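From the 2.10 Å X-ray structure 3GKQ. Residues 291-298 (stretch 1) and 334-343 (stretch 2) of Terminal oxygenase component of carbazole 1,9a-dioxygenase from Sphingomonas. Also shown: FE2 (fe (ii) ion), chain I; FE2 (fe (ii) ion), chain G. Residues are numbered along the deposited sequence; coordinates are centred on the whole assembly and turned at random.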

# COMPACT_ATOMS: atom_id res chain seq x y z
N ASP A 291 12.97 0.70 10.77
CA ASP A 291 12.12 -0.48 10.65
C ASP A 291 12.76 -1.26 9.51
O ASP A 291 13.86 -0.90 9.07
N GLU A 292 12.12 -2.31 9.03
CA GLU A 292 12.73 -3.12 7.98
C GLU A 292 13.06 -2.41 6.67
O GLU A 292 13.99 -2.81 5.98
N GLY A 293 12.32 -1.36 6.34
CA GLY A 293 12.57 -0.68 5.08
C GLY A 293 13.20 0.70 5.14
O GLY A 293 13.35 1.35 4.11
N HIS A 294 13.56 1.16 6.34
CA HIS A 294 14.15 2.49 6.48
C HIS A 294 15.26 2.54 7.52
O HIS A 294 15.28 1.74 8.46
N HIS A 295 16.18 3.48 7.33
CA HIS A 295 17.23 3.68 8.31
C HIS A 295 17.53 5.16 8.43
O HIS A 295 17.23 5.95 7.53
N LEU A 296 18.08 5.53 9.58
CA LEU A 296 18.44 6.91 9.84
C LEU A 296 19.91 7.03 9.44
O LEU A 296 20.78 6.41 10.05
N TYR A 297 20.17 7.80 8.40
CA TYR A 297 21.54 8.01 7.92
C TYR A 297 22.09 9.23 8.66
O TYR A 297 21.70 10.36 8.39
N LEU A 298 22.99 8.97 9.60
CA LEU A 298 23.61 10.01 10.43
C LEU A 298 25.03 10.29 9.92
O LEU A 298 25.86 9.39 9.88
N ASP A 334 25.17 8.41 -2.85
CA ASP A 334 25.17 7.11 -2.19
C ASP A 334 23.73 6.63 -1.94
O ASP A 334 23.47 5.42 -1.87
N ILE A 335 22.80 7.57 -1.83
CA ILE A 335 21.40 7.25 -1.58
C ILE A 335 20.77 6.41 -2.69
O ILE A 335 20.08 5.42 -2.40
N LEU A 336 20.99 6.80 -3.95
CA LEU A 336 20.44 6.06 -5.08
C LEU A 336 20.94 4.63 -5.01
O LEU A 336 20.19 3.68 -5.23
N ALA A 337 22.22 4.48 -4.71
CA ALA A 337 22.82 3.16 -4.61
C ALA A 337 22.08 2.28 -3.60
O ALA A 337 21.77 1.13 -3.88
N ARG A 338 21.79 2.84 -2.43
CA ARG A 338 21.09 2.09 -1.39
C ARG A 338 19.67 1.73 -1.82
O ARG A 338 19.22 0.61 -1.59
N ARG A 339 18.98 2.67 -2.44
CA ARG A 339 17.62 2.42 -2.89
C ARG A 339 17.55 1.42 -4.04
O ARG A 339 16.61 0.62 -4.11
N SER A 340 18.53 1.45 -4.93
CA SER A 340 18.52 0.54 -6.06
C SER A 340 18.88 -0.88 -5.66
O SER A 340 18.40 -1.84 -6.27
N MET A 341 19.73 -1.03 -4.64
CA MET A 341 20.09 -2.37 -4.17
C MET A 341 18.97 -2.95 -3.31
O MET A 341 18.77 -4.16 -3.29
N GLU A 342 18.26 -2.08 -2.60
CA GLU A 342 17.19 -2.47 -1.68
C GLU A 342 16.31 -3.64 -2.12
O GLU A 342 16.30 -4.68 -1.46
N PRO A 343 15.57 -3.50 -3.23
CA PRO A 343 14.71 -4.63 -3.64
C PRO A 343 15.42 -5.95 -3.90
O PRO A 343 14.85 -7.02 -3.67

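When a helix lies against a strand at a distance too great for its short side chains to bridge, a single long residue often carries most of the contact. The pairing of the helix of stretch 2 with the strand of stretch 1 in the terminal oxygenase component of carbazole 1,9a-dioxygenase is a compact example. The two elements run nearly antiparallel, at 162°, and their axes come no closer than 11.7 Å. Only 245 Å² of surface is buried between the two stretches, and the residue most covered is an arginine.

Stretch 2 opens, already within the helix, with Asp 334, whose CA-to-CB bond points toward the strand but whose side chain (chi1 m) makes no contact, its nearest approach being Asp 334 OD2 to Tyr 297 OH at 5.1 Å. Its carboxylate is committed to a metal instead: OD1 and OD2 each lie 2.2 Å from the FE of FE2 in chain G. Two waters and two atoms from elsewhere in the structure also bind this iron.

Ile 335 starts sideways, yet its m, m rotamer brings the tip nearer the strand. Its CD1 comes to 4.1 Å from Tyr 297 CD2, an apolar contact at an oblique approach to the ring. Leu 336 and Ala 337 follow, both out of reach, as the turning of the helix carries them off the shared side.

Arg 338 returns to that side and points toward the strand. With chi1 m and chi2 and chi3 both t, the chain is extended and delivers its guanidinium to two strand residues, His 295 (chi1 p) and Tyr 297 (chi1 t), which also point toward the helix. The positive group sits over one face of the tyrosine ring, with Arg 338 CZ 4.0 Å from the centroid of the Tyr 297 ring and 10° off the ring normal, a cation-pi geometry. The closest pair, Arg 338 NH2 and Tyr 297 CE1, is 3.3 Å apart. The other terminal nitrogen meets the edge of the imidazole: Arg 338 NH1 donates a weak hydrogen bond to His 295 NE2, at 3.2 Å with an angle of only 123°.

Arg 339, Ser 340 and Met 341 again fall out of reach, and the next contact comes one turn beyond Arg 338, at Glu 342. This residue points toward the other stretch (chi1 t, chi2 p), where a type I turn runs from Asp 291 to His 294. Direct contact is loose, with Glu 342 OE2 4.4 Å from Gly 293 CA. Water 1 links the two stretches beside this contact, donating to Glu 342 OE2 at 2.6 Å and to Glu 292 O at 2.8 Å.

Within the turn, Asp 291 OD1 accepts from Gly 293 N at 2.8 Å and from His 294 ND1 at 2.7 Å. His 294 points away from the helix, and its NE2 binds the FE of FE2 in chain I at 2.3 Å.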

# COMPACT_ATOMS: atom_id res chain seq x y z
CB ASP A 291 10.65 -0.13 10.36
CG ASP A 291 10.46 0.66 9.09
OD1 ASP A 291 11.30 0.54 8.17
OD2 ASP A 291 9.45 1.38 9.00
CB GLU A 292 11.86 -4.35 7.69
CG GLU A 292 11.82 -5.36 8.83
CD GLU A 292 10.74 -5.08 9.87
OE1 GLU A 292 10.26 -3.93 9.98
OE2 GLU A 292 10.37 -6.04 10.59
CB HIS A 294 13.09 3.52 6.90
CG HIS A 294 11.82 3.46 6.12
ND1 HIS A 294 10.91 2.44 6.26
CD2 HIS A 294 11.31 4.29 5.18
CE1 HIS A 294 9.89 2.64 5.45
NE2 HIS A 294 10.11 3.76 4.78
CB HIS A 295 18.52 2.89 7.97
CG HIS A 295 19.24 3.34 6.74
ND1 HIS A 295 18.91 2.91 5.48
CD2 HIS A 295 20.33 4.14 6.60
CE1 HIS A 295 19.77 3.41 4.60
NE2 HIS A 295 20.65 4.15 5.26
CB LEU A 296 18.25 7.21 11.33
CG LEU A 296 18.38 8.63 11.88
CD1 LEU A 296 19.83 9.07 11.84
CD2 LEU A 296 17.48 9.58 11.09
CB TYR A 297 21.52 8.23 6.41
CG TYR A 297 22.84 8.61 5.78
CD1 TYR A 297 24.03 8.01 6.20
CD2 TYR A 297 22.90 9.55 4.75
CE1 TYR A 297 25.25 8.32 5.59
CE2 TYR A 297 24.12 9.87 4.13
CZ TYR A 297 25.29 9.25 4.56
OH TYR A 297 26.48 9.55 3.95
CB LEU A 298 23.69 9.53 11.88
CG LEU A 298 23.43 10.45 13.07
CD1 LEU A 298 24.38 10.04 14.19
CD2 LEU A 298 23.64 11.91 12.72
CB ASP A 334 25.96 7.17 -0.86
CG ASP A 334 27.48 7.08 -1.06
OD1 ASP A 334 27.94 6.16 -1.76
OD2 ASP A 334 28.23 7.92 -0.51
CB ILE A 335 20.57 8.53 -1.38
CG1 ILE A 335 21.26 9.44 -0.36
CG2 ILE A 335 19.17 8.17 -0.89
CD1 ILE A 335 21.56 8.79 0.97
CB LEU A 336 20.91 6.66 -6.42
CG LEU A 336 20.16 6.34 -7.73
CD1 LEU A 336 21.11 6.49 -8.92
CD2 LEU A 336 19.59 4.93 -7.72
CB ALA A 337 24.30 3.28 -4.23
CB ARG A 338 21.05 2.89 -0.09
CG ARG A 338 22.42 3.23 0.45
CD ARG A 338 22.32 4.01 1.75
NE ARG A 338 23.59 4.65 2.06
CZ ARG A 338 23.75 5.60 2.97
NH1 ARG A 338 22.72 6.01 3.70
NH2 ARG A 338 24.95 6.15 3.14
CB ARG A 339 16.95 3.73 -3.30
CG ARG A 339 16.91 4.75 -2.17
CD ARG A 339 16.12 6.00 -2.55
NE ARG A 339 14.71 5.70 -2.77
CZ ARG A 339 13.75 6.61 -2.74
NH1 ARG A 339 14.04 7.88 -2.49
NH2 ARG A 339 12.49 6.26 -2.95
CB SER A 340 19.45 1.02 -7.18
OG SER A 340 19.07 0.43 -8.41
CB MET A 341 21.36 -2.34 -3.31
CG MET A 341 22.66 -2.20 -4.05
SD MET A 341 24.04 -2.67 -2.99
CE MET A 341 24.04 -1.32 -1.83
CB GLU A 342 16.34 -1.23 -1.33
CG GLU A 342 15.07 -1.50 -0.49
CD GLU A 342 15.35 -2.11 0.89
OE1 GLU A 342 16.52 -2.10 1.35
OE2 GLU A 342 14.39 -2.58 1.53
CB PRO A 343 13.99 -4.09 -4.88
CG PRO A 343 14.96 -3.07 -5.43
CD PRO A 343 15.48 -2.39 -4.20
FE FE2 I . 9.04 4.88 3.08
FE FE2 G . 29.98 6.73 -1.05
O HOH W 1 14.26 -4.22 3.60
O HOH W 2 31.64 7.22 0.01
O HOH W 3 29.55 5.50 0.92